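Local structure of putative chitobiase (Bacteroides thetaiotaomicron, 3HNM) at residues W57-F69 and R140-R154. The protein is of unknown function but, as a putative chitobiase fragment with an F5/8 type C domain, probably helps the enzyme bind carbohydrate. Sequence-based numbering, arbitrary orientation.
Sequences WDVKEPLPYYFVF and RFVITDTYPTYDGLR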
ATOM      1  N   TRP A  57      -4.669  16.511   2.911  1.00 30.05           N
ATOM      2  CA  TRP A  57      -5.845  17.141   2.358  1.00 29.28           C
ATOM      3  C   TRP A  57      -5.868  18.654   2.376  1.00 29.20           C
ATOM      4  O   TRP A  57      -6.472  19.283   1.498  1.00 28.42           O
ATOM      5  CB  TRP A  57      -7.079  16.575   3.062  1.00 28.33           C
ATOM      6  CG  TRP A  57      -8.316  16.578   2.220  1.00 30.08           C
ATOM      7  CD1 TRP A  57      -9.184  17.606   2.054  1.00 29.78           C
ATOM      8  CD2 TRP A  57      -8.803  15.503   1.404  1.00 32.12           C
ATOM      9  NE1 TRP A  57     -10.187  17.246   1.185  1.00 30.74           N
ATOM     10  CE2 TRP A  57      -9.979  15.960   0.770  1.00 31.71           C
ATOM     11  CE3 TRP A  57      -8.358  14.200   1.147  1.00 33.36           C
ATOM     12  CZ2 TRP A  57     -10.723  15.159  -0.108  1.00 32.18           C
ATOM     13  CZ3 TRP A  57      -9.099  13.403   0.271  1.00 34.38           C
ATOM     14  CH2 TRP A  57     -10.270  13.891  -0.345  1.00 32.93           C
ATOM     15  N   ASP A  58      -5.207  19.246   3.361  1.00 30.52           N
ATOM     16  CA  ASP A  58      -5.198  20.705   3.475  1.00 31.92           C
ATOM     17  C   ASP A  58      -4.347  21.316   2.370  1.00 31.84           C
ATOM     18  O   ASP A  58      -4.527  22.475   1.995  1.00 30.86           O
ATOM     19  CB  ASP A  58      -4.666  21.141   4.848  1.00 34.72           C
ATOM     20  CG  ASP A  58      -5.505  20.602   6.014  1.00 38.21           C
ATOM     21  OD1 ASP A  58      -6.717  20.324   5.829  1.00 38.79           O
ATOM     22  OD2 ASP A  58      -4.949  20.479   7.129  1.00 38.63           O
ATOM     23  N   VAL A  59      -3.418  20.526   1.847  1.00 31.77           N
ATOM     24  CA  VAL A  59      -2.549  21.000   0.781  1.00 31.10           C
ATOM     25  C   VAL A  59      -2.337  19.853  -0.178  1.00 30.80           C
ATOM     26  O   VAL A  59      -1.667  18.880   0.164  1.00 33.62           O
ATOM     27  CB  VAL A  59      -1.177  21.422   1.322  1.00 30.03           C
ATOM     28  CG1 VAL A  59      -0.362  22.041   0.217  1.00 29.55           C
ATOM     29  CG2 VAL A  59      -1.345  22.384   2.473  1.00 28.79           C
ATOM     30  N   LYS A  60      -2.897  19.953  -1.378  1.00 28.51           N
ATOM     31  CA  LYS A  60      -2.728  18.873  -2.340  1.00 24.86           C
ATOM     32  C   LYS A  60      -1.257  18.732  -2.722  1.00 22.79           C
ATOM     33  O   LYS A  60      -0.721  19.580  -3.423  1.00 22.70           O
ATOM     34  CB  LYS A  60      -3.564  19.148  -3.590  1.00 25.18           C
ATOM     35  CG  LYS A  60      -5.059  19.354  -3.348  1.00 24.97           C
ATOM     36  CD  LYS A  60      -5.745  19.633  -4.679  1.00 25.65           C
ATOM     37  CE  LYS A  60      -7.202  20.019  -4.548  1.00 25.86           C
ATOM     38  NZ  LYS A  60      -7.646  20.825  -5.737  1.00 26.92           N
ATOM     39  N   GLU A  61      -0.608  17.667  -2.262  1.00 22.36           N
ATOM     40  CA  GLU A  61       0.803  17.426  -2.583  1.00 21.75           C
ATOM     41  C   GLU A  61       0.985  16.691  -3.914  1.00 21.00           C
ATOM     42  O   GLU A  61       0.231  15.780  -4.235  1.00 19.22           O
ATOM     43  CB  GLU A  61       1.448  16.618  -1.467  1.00 22.19           C
ATOM     44  CG  GLU A  61       1.464  17.344  -0.134  1.00 24.65           C
ATOM     45  CD  GLU A  61       2.526  18.428  -0.059  1.00 26.11           C
ATOM     46  OE1 GLU A  61       3.049  18.813  -1.129  1.00 26.35           O
ATOM     47  OE2 GLU A  61       2.835  18.897   1.069  1.00 26.11           O
ATOM     48  N   PRO A  62       1.993  17.081  -4.710  1.00 21.95           N
ATOM     49  CA  PRO A  62       2.239  16.431  -6.002  1.00 21.85           C
ATOM     50  C   PRO A  62       2.812  15.028  -5.852  1.00 22.67           C
ATOM     51  O   PRO A  62       3.594  14.755  -4.946  1.00 23.09           O
ATOM     52  CB  PRO A  62       3.211  17.384  -6.686  1.00 20.81           C
ATOM     53  CG  PRO A  62       4.001  17.909  -5.547  1.00 20.83           C
ATOM     54  CD  PRO A  62       2.932  18.196  -4.509  1.00 21.77           C
ATOM     55  N   LEU A  63       2.409  14.139  -6.748  1.00 22.72           N
ATOM     56  CA  LEU A  63       2.868  12.757  -6.712  1.00 21.71           C
ATOM     57  C   LEU A  63       4.380  12.702  -6.941  1.00 21.75           C
ATOM     58  O   LEU A  63       4.967  13.665  -7.429  1.00 22.44           O
ATOM     59  CB  LEU A  63       2.104  11.955  -7.766  1.00 20.06           C
ATOM     60  CG  LEU A  63       0.573  11.921  -7.590  1.00 19.91           C
ATOM     61  CD1 LEU A  63      -0.071  11.467  -8.887  1.00 19.69           C
ATOM     62  CD2 LEU A  63       0.164  10.986  -6.436  1.00 17.65           C
ATOM     63  N   PRO A  64       5.033  11.571  -6.630  1.00 21.95           N
ATOM     64  CA  PRO A  64       4.542  10.315  -6.076  1.00 22.36           C
ATOM     65  C   PRO A  64       4.537  10.194  -4.567  1.00 23.45           C
ATOM     66  O   PRO A  64       5.333  10.821  -3.861  1.00 23.68           O
ATOM     67  CB  PRO A  64       5.494   9.315  -6.674  1.00 21.84           C
ATOM     68  CG  PRO A  64       6.784  10.025  -6.462  1.00 21.61           C
ATOM     69  CD  PRO A  64       6.474  11.452  -6.911  1.00 22.35           C
ATOM     70  N   TYR A  65       3.640   9.328  -4.106  1.00 24.59           N
ATOM     71  CA  TYR A  65       3.446   9.004  -2.700  1.00 24.24           C
ATOM     72  C   TYR A  65       4.021   7.616  -2.508  1.00 23.66           C
ATOM     73  O   TYR A  65       3.764   6.730  -3.319  1.00 23.81           O
ATOM     74  CB  TYR A  65       1.961   8.963  -2.398  1.00 25.34           C
ATOM     75  CG  TYR A  65       1.228  10.235  -2.714  1.00 27.77           C
ATOM     76  CD1 TYR A  65       1.876  11.463  -2.658  1.00 28.23           C
ATOM     77  CD2 TYR A  65      -0.151  10.224  -2.920  1.00 28.53           C
ATOM     78  CE1 TYR A  65       1.170  12.647  -2.781  1.00 29.16           C
ATOM     79  CE2 TYR A  65      -0.871  11.405  -3.040  1.00 28.07           C
ATOM     80  CZ  TYR A  65      -0.204  12.613  -2.960  1.00 29.14           C
ATOM     81  OH  TYR A  65      -0.906  13.792  -2.975  1.00 29.97           O
ATOM     82  N   TYR A  66       4.782   7.411  -1.442  1.00 23.44           N
ATOM     83  CA  TYR A  66       5.378   6.104  -1.219  1.00 23.46           C
ATOM     84  C   TYR A  66       5.277   5.686   0.228  1.00 26.01           C
ATOM     85  O   TYR A  66       5.046   6.504   1.108  1.00 28.26           O
ATOM     86  CB  TYR A  66       6.835   6.128  -1.636  1.00 18.42           C
ATOM     87  CG  TYR A  66       7.716   6.801  -0.643  1.00 15.42           C
ATOM     88  CD1 TYR A  66       8.220   6.108   0.440  1.00 16.20           C
ATOM     89  CD2 TYR A  66       8.053   8.133  -0.784  1.00 15.35           C
ATOM     90  CE1 TYR A  66       9.051   6.729   1.369  1.00 16.49           C
ATOM     91  CE2 TYR A  66       8.882   8.771   0.138  1.00 16.19           C
ATOM     92  CZ  TYR A  66       9.381   8.064   1.212  1.00 16.18           C
ATOM     93  OH  TYR A  66      10.225   8.687   2.108  1.00 13.98           O
ATOM     94  N   PHE A  67       5.455   4.399   0.469  1.00 28.29           N
ATOM     95  CA  PHE A  67       5.357   3.873   1.810  1.00 30.09           C
ATOM     96  C   PHE A  67       6.381   2.781   1.935  1.00 31.64           C
ATOM     97  O   PHE A  67       6.655   2.097   0.962  1.00 32.75           O
ATOM     98  CB  PHE A  67       3.987   3.265   2.010  1.00 30.63           C
ATOM     99  CG  PHE A  67       2.866   4.213   1.797  1.00 30.99           C
ATOM    100  CD1 PHE A  67       2.411   4.996   2.842  1.00 32.43           C
ATOM    101  CD2 PHE A  67       2.201   4.260   0.575  1.00 30.91           C
ATOM    102  CE1 PHE A  67       1.298   5.808   2.685  1.00 33.83           C
ATOM    103  CE2 PHE A  67       1.082   5.073   0.401  1.00 32.73           C
ATOM    104  CZ  PHE A  67       0.627   5.844   1.459  1.00 33.85           C
ATOM    105  N   VAL A  68       6.926   2.598   3.127  1.00 33.36           N
ATOM    106  CA  VAL A  68       7.928   1.566   3.338  1.00 35.38           C
ATOM    107  C   VAL A  68       7.474   0.665   4.470  1.00 35.85           C
ATOM    108  O   VAL A  68       7.646   0.991   5.641  1.00 36.88           O
ATOM    109  CB  VAL A  68       9.280   2.195   3.705  1.00 36.47           C
ATOM    110  CG1 VAL A  68      10.347   1.123   3.811  1.00 37.15           C
ATOM    111  CG2 VAL A  68       9.649   3.251   2.677  1.00 36.20           C
ATOM    112  N   PHE A  69       6.890  -0.471   4.122  1.00 36.58           N
ATOM    113  CA  PHE A  69       6.390  -1.401   5.127  1.00 37.02           C
ATOM    114  C   PHE A  69       7.467  -2.300   5.687  1.00 37.63           C
ATOM    115  O   PHE A  69       8.258  -2.853   4.939  1.00 38.55           O
ATOM    116  CB  PHE A  69       5.310  -2.257   4.502  1.00 36.07           C
ATOM    117  CG  PHE A  69       4.252  -1.463   3.824  1.00 36.33           C
ATOM    118  CD1 PHE A  69       3.335  -0.734   4.568  1.00 35.95           C
ATOM    119  CD2 PHE A  69       4.171  -1.429   2.438  1.00 35.72           C
ATOM    120  CE1 PHE A  69       2.350   0.011   3.940  1.00 36.32           C
ATOM    121  CE2 PHE A  69       3.185  -0.683   1.799  1.00 35.58           C
ATOM    122  CZ  PHE A  69       2.275   0.037   2.551  1.00 35.18           C
ATOM    123  N   ARG A 140       8.300  -1.383  -0.549  1.00 28.26           N
ATOM    124  CA  ARG A 140       8.142   0.026  -0.833  1.00 24.61           C
ATOM    125  C   ARG A 140       7.105   0.192  -1.921  1.00 23.77           C
ATOM    126  O   ARG A 140       7.346  -0.140  -3.073  1.00 25.20           O
ATOM    127  CB  ARG A 140       9.476   0.628  -1.248  1.00 22.91           C
ATOM    128  CG  ARG A 140       9.390   2.104  -1.473  1.00 23.11           C
ATOM    129  CD  ARG A 140      10.579   2.788  -0.887  1.00 23.33           C
ATOM    130  NE  ARG A 140      11.678   2.870  -1.830  1.00 23.79           N
ATOM    131  CZ  ARG A 140      12.919   3.194  -1.493  1.00 25.63           C
ATOM    132  NH1 ARG A 140      13.234   3.470  -0.232  1.00 25.95           N
ATOM    133  NH2 ARG A 140      13.853   3.247  -2.423  1.00 28.81           N
ATOM    134  N   PHE A 141       5.935   0.687  -1.539  1.00 21.94           N
ATOM    135  CA  PHE A 141       4.844   0.889  -2.474  1.00 19.81           C
ATOM    136  C   PHE A 141       4.922   2.348  -2.938  1.00 20.02           C
ATOM    137  O   PHE A 141       5.294   3.229  -2.162  1.00 19.15           O
ATOM    138  CB  PHE A 141       3.534   0.555  -1.760  1.00 17.49           C
ATOM    139  CG  PHE A 141       2.344   0.605  -2.640  1.00 17.84           C
ATOM    140  CD1 PHE A 141       2.302  -0.127  -3.816  1.00 19.78           C
ATOM    141  CD2 PHE A 141       1.285   1.438  -2.329  1.00 18.03           C
ATOM    142  CE1 PHE A 141       1.214  -0.018  -4.681  1.00 21.20           C
ATOM    143  CE2 PHE A 141       0.197   1.560  -3.175  1.00 19.39           C
ATOM    144  CZ  PHE A 141       0.159   0.832  -4.355  1.00 20.94           C
ATOM    145  N   VAL A 142       4.605   2.605  -4.205  1.00 20.11           N
ATOM    146  CA  VAL A 142       4.692   3.967  -4.735  1.00 20.23           C
ATOM    147  C   VAL A 142       3.567   4.286  -5.722  1.00 23.08           C
ATOM    148  O   VAL A 142       3.393   3.577  -6.704  1.00 23.91           O
ATOM    149  CB  VAL A 142       6.070   4.203  -5.446  1.00 17.94           C
ATOM    150  CG1 VAL A 142       6.112   5.586  -6.059  1.00 16.44           C
ATOM    151  CG2 VAL A 142       7.225   4.033  -4.451  1.00 15.45           C
ATOM    152  N   ILE A 143       2.797   5.340  -5.448  1.00 24.67           N
ATOM    153  CA  ILE A 143       1.712   5.754  -6.339  1.00 25.77           C
ATOM    154  C   ILE A 143       2.346   6.807  -7.229  1.00 28.31           C
ATOM    155  O   ILE A 143       2.910   7.783  -6.724  1.00 28.83           O
ATOM    156  CB  ILE A 143       0.533   6.449  -5.587  1.00 25.29           C
ATOM    157  CG1 ILE A 143       0.158   5.689  -4.311  1.00 22.53           C
ATOM    158  CG2 ILE A 143      -0.668   6.586  -6.526  1.00 24.42           C
ATOM    159  CD1 ILE A 143      -0.723   4.517  -4.519  1.00 21.70           C
ATOM    160  N   THR A 144       2.270   6.624  -8.541  1.00 30.87           N
ATOM    161  CA  THR A 144       2.866   7.603  -9.445  1.00 31.42           C
ATOM    162  C   THR A 144       1.824   8.389 -10.219  1.00 33.29           C
ATOM    163  O   THR A 144       2.049   9.547 -10.547  1.00 34.88           O
ATOM    164  CB  THR A 144       3.823   6.956 -10.431  1.00 29.91           C
ATOM    165  OG1 THR A 144       3.174   5.854 -11.082  1.00 30.47           O
ATOM    166  CG2 THR A 144       5.055   6.486  -9.708  1.00 28.41           C
ATOM    167  N   ASP A 145       0.690   7.776 -10.528  1.00 33.37           N
ATOM    168  CA  ASP A 145      -0.333   8.539 -11.204  1.00 34.34           C
ATOM    169  C   ASP A 145      -1.667   8.251 -10.561  1.00 34.30           C
ATOM    170  O   ASP A 145      -1.910   7.145 -10.098  1.00 34.56           O
ATOM    171  CB  ASP A 145      -0.380   8.263 -12.700  1.00 37.22           C
ATOM    172  CG  ASP A 145      -0.997   9.422 -13.459  1.00 39.96           C
ATOM    173  OD1 ASP A 145      -0.654  10.572 -13.105  1.00 41.22           O
ATOM    174  OD2 ASP A 145      -1.806   9.199 -14.391  1.00 42.44           O
ATOM    175  N   THR A 146      -2.524   9.264 -10.530  1.00 34.26           N
ATOM    176  CA  THR A 146      -3.830   9.173  -9.896  1.00 33.61           C
ATOM    177  C   THR A 146      -4.959   9.569 -10.851  1.00 34.04           C
ATOM    178  O   THR A 146      -4.786  10.441 -11.699  1.00 35.58           O
ATOM    179  CB  THR A 146      -3.829  10.091  -8.617  1.00 32.55           C
ATOM    180  OG1 THR A 146      -3.340   9.347  -7.492  1.00 30.64           O
ATOM    181  CG2 THR A 146      -5.210  10.640  -8.303  1.00 33.37           C
ATOM    182  N   TYR A 147      -6.108   8.908 -10.738  1.00 33.77           N
ATOM    183  CA  TYR A 147      -7.254   9.260 -11.573  1.00 33.50           C
ATOM    184  C   TYR A 147      -7.791  10.550 -10.989  1.00 33.00           C
ATOM    185  O   TYR A 147      -7.961  10.662  -9.778  1.00 33.40           O
ATOM    186  CB  TYR A 147      -8.340   8.197 -11.499  1.00 33.37           C
ATOM    187  CG  TYR A 147      -8.105   7.026 -12.405  1.00 34.19           C
ATOM    188  CD1 TYR A 147      -8.357   7.113 -13.770  1.00 34.14           C
ATOM    189  CD2 TYR A 147      -7.595   5.835 -11.902  1.00 35.40           C
ATOM    190  CE1 TYR A 147      -8.103   6.038 -14.613  1.00 36.06           C
ATOM    191  CE2 TYR A 147      -7.335   4.758 -12.731  1.00 37.31           C
ATOM    192  CZ  TYR A 147      -7.590   4.863 -14.083  1.00 37.23           C
ATOM    193  OH  TYR A 147      -7.313   3.793 -14.895  1.00 37.43           O
ATOM    194  N   PRO A 148      -8.074  11.537 -11.842  1.00 31.82           N
ATOM    195  CA  PRO A 148      -8.597  12.840 -11.421  1.00 31.61           C
ATOM    196  C   PRO A 148      -9.950  12.692 -10.749  1.00 29.97           C
ATOM    197  O   PRO A 148     -10.658  11.723 -11.000  1.00 31.25           O
ATOM    198  CB  PRO A 148      -8.697  13.598 -12.732  1.00 31.84           C
ATOM    199  CG  PRO A 148      -9.099  12.507 -13.674  1.00 33.06           C
ATOM    200  CD  PRO A 148      -8.133  11.403 -13.304  1.00 32.14           C
ATOM    201  N   THR A 149     -10.310  13.653  -9.901  1.00 28.65           N
ATOM    202  CA  THR A 149     -11.588  13.637  -9.180  1.00 27.09           C
ATOM    203  C   THR A 149     -12.386  14.929  -9.397  1.00 27.92           C
ATOM    204  O   THR A 149     -11.912  15.864 -10.046  1.00 29.29           O
ATOM    205  CB  THR A 149     -11.360  13.496  -7.683  1.00 25.09           C
ATOM    206  OG1 THR A 149     -10.458  12.412  -7.429  1.00 21.94           O
ATOM    207  CG2 THR A 149     -12.654  13.219  -6.999  1.00 26.92           C
ATOM    208  N   TYR A 150     -13.600  14.996  -8.862  1.00 27.94           N
ATOM    209  CA  TYR A 150     -14.385  16.220  -9.015  1.00 28.88           C
ATOM    210  C   TYR A 150     -13.640  17.306  -8.260  1.00 28.70           C
ATOM    211  O   TYR A 150     -13.780  18.491  -8.547  1.00 30.82           O
ATOM    212  CB  TYR A 150     -15.801  16.070  -8.437  1.00 29.81           C
ATOM    213  CG  TYR A 150     -15.853  15.814  -6.951  1.00 30.57           C
ATOM    214  CD1 TYR A 150     -15.781  16.862  -6.034  1.00 29.48           C
ATOM    215  CD2 TYR A 150     -15.925  14.510  -6.459  1.00 30.33           C
ATOM    216  CE1 TYR A 150     -15.774  16.612  -4.665  1.00 30.95           C
ATOM    217  CE2 TYR A 150     -15.917  14.250  -5.094  1.00 31.37           C
ATOM    218  CZ  TYR A 150     -15.840  15.302  -4.199  1.00 31.41           C
ATOM    219  OH  TYR A 150     -15.818  15.037  -2.843  1.00 30.78           O
ATOM    220  N   ASP A 151     -12.837  16.892  -7.290  1.00 27.20           N
ATOM    221  CA  ASP A 151     -12.082  17.848  -6.510  1.00 26.97           C
ATOM    222  C   ASP A 151     -10.589  17.704  -6.752  1.00 26.87           C
ATOM    223  O   ASP A 151      -9.795  17.710  -5.817  1.00 26.26           O
ATOM    224  CB  ASP A 151     -12.399  17.681  -5.027  1.00 27.73           C
ATOM    225  CG  ASP A 151     -11.738  18.723  -4.183  1.00 27.41           C
ATOM    226  OD1 ASP A 151     -11.731  19.900  -4.636  1.00 27.22           O
ATOM    227  OD2 ASP A 151     -11.250  18.366  -3.082  1.00 24.54           O
ATOM    228  N   GLY A 152     -10.222  17.586  -8.023  1.00 27.20           N
ATOM    229  CA  GLY A 152      -8.831  17.453  -8.381  1.00 27.34           C
ATOM    230  C   GLY A 152      -8.171  16.226  -7.790  1.00 27.42           C
ATOM    231  O   GLY A 152      -8.845  15.297  -7.345  1.00 26.94           O
ATOM    232  N   LEU A 153      -6.839  16.246  -7.778  1.00 27.67           N
ATOM    233  CA  LEU A 153      -6.011  15.161  -7.255  1.00 26.93           C
ATOM    234  C   LEU A 153      -6.243  14.827  -5.779  1.00 27.70           C
ATOM    235  O   LEU A 153      -5.679  15.464  -4.885  1.00 27.45           O
ATOM    236  CB  LEU A 153      -4.527  15.499  -7.456  1.00 26.39           C
ATOM    237  CG  LEU A 153      -3.449  14.570  -6.901  1.00 25.69           C
ATOM    238  CD1 LEU A 153      -3.034  13.614  -7.979  1.00 26.79           C
ATOM    239  CD2 LEU A 153      -2.252  15.380  -6.428  1.00 25.16           C
ATOM    240  N   ARG A 154      -7.075  13.824  -5.525  1.00 29.34           N
ATOM    241  CA  ARG A 154      -7.356  13.359  -4.159  1.00 29.57           C
ATOM    242  C   ARG A 154      -7.048  11.876  -4.200  1.00 28.28           C
ATOM    243  O   ARG A 154      -7.117  11.264  -5.259  1.00 29.39           O
ATOM    244  CB  ARG A 154      -8.832  13.557  -3.808  1.00 31.14           C
ATOM    245  CG  ARG A 154      -9.255  14.989  -3.654  1.00 33.38           C
ATOM    246  CD  ARG A 154      -8.494  15.631  -2.527  1.00 35.59           C
ATOM    247  NE  ARG A 154      -8.942  16.996  -2.262  1.00 38.54           N
ATOM    248  CZ  ARG A 154      -8.342  17.802  -1.397  1.00 40.34           C
ATOM    249  NH1 ARG A 154      -7.280  17.373  -0.727  1.00 42.59           N
ATOM    250  NH2 ARG A 154      -8.790  19.028  -1.200  1.00 41.22           N
TER
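Ile-143 N donates to Tyr-65 O at 2.7 Å, the shortest of the backbone hydrogen bonds that Tyr-65 and Phe-67 exchange with Ile-143 and Phe-141 where strands 65-69 and 140-146 pair antiparallel. Phe-67 CD2 comes to the edge of the Phe-141 ring; both side chains lie on the sheet face that meets the second sheet, where Phe-141 touches Leu-157 of strand 156-166, as in a discoidin-type beta sandwich.

Before cis Pro-64, Leu-63 CD1 meets Leu-153 CD1 at 3.8 Å, while Leu-153 CD2 approaches Tyr-65 OH, itself hydrogen-bonded to Glu-61 O. Further back, the guanidinium of Arg-154 lies flat on the indole of Trp-57, planes 4° apart, with Arg-154 CZ 3.3 Å from the five-membered-ring centroid as a cation-pi pair and Arg-154 CD over the six-membered ring as a CH-pi donor. At the guanidinium edge, Arg-154 NH1 donates a hydrogen bond to a lone pair of Trp-57 O at 3.0 Å, in the carbonyl plane. Trp-57 CG stands anti to the backbone N (chi1 -151°), which brings indole and carbonyl to one partner. Lys-60 CE lies over the opposite guanidinium face, toward its rim. Asp-151 OD2 steadies the group, taking Arg-154 NE at 2.8 Å and, longer and more bent, NH2.

Held by charge, stacking and hydrogen bond together, Arg-154 is probably cationic and little free to rotate, tying the two loops beyond the paired strands.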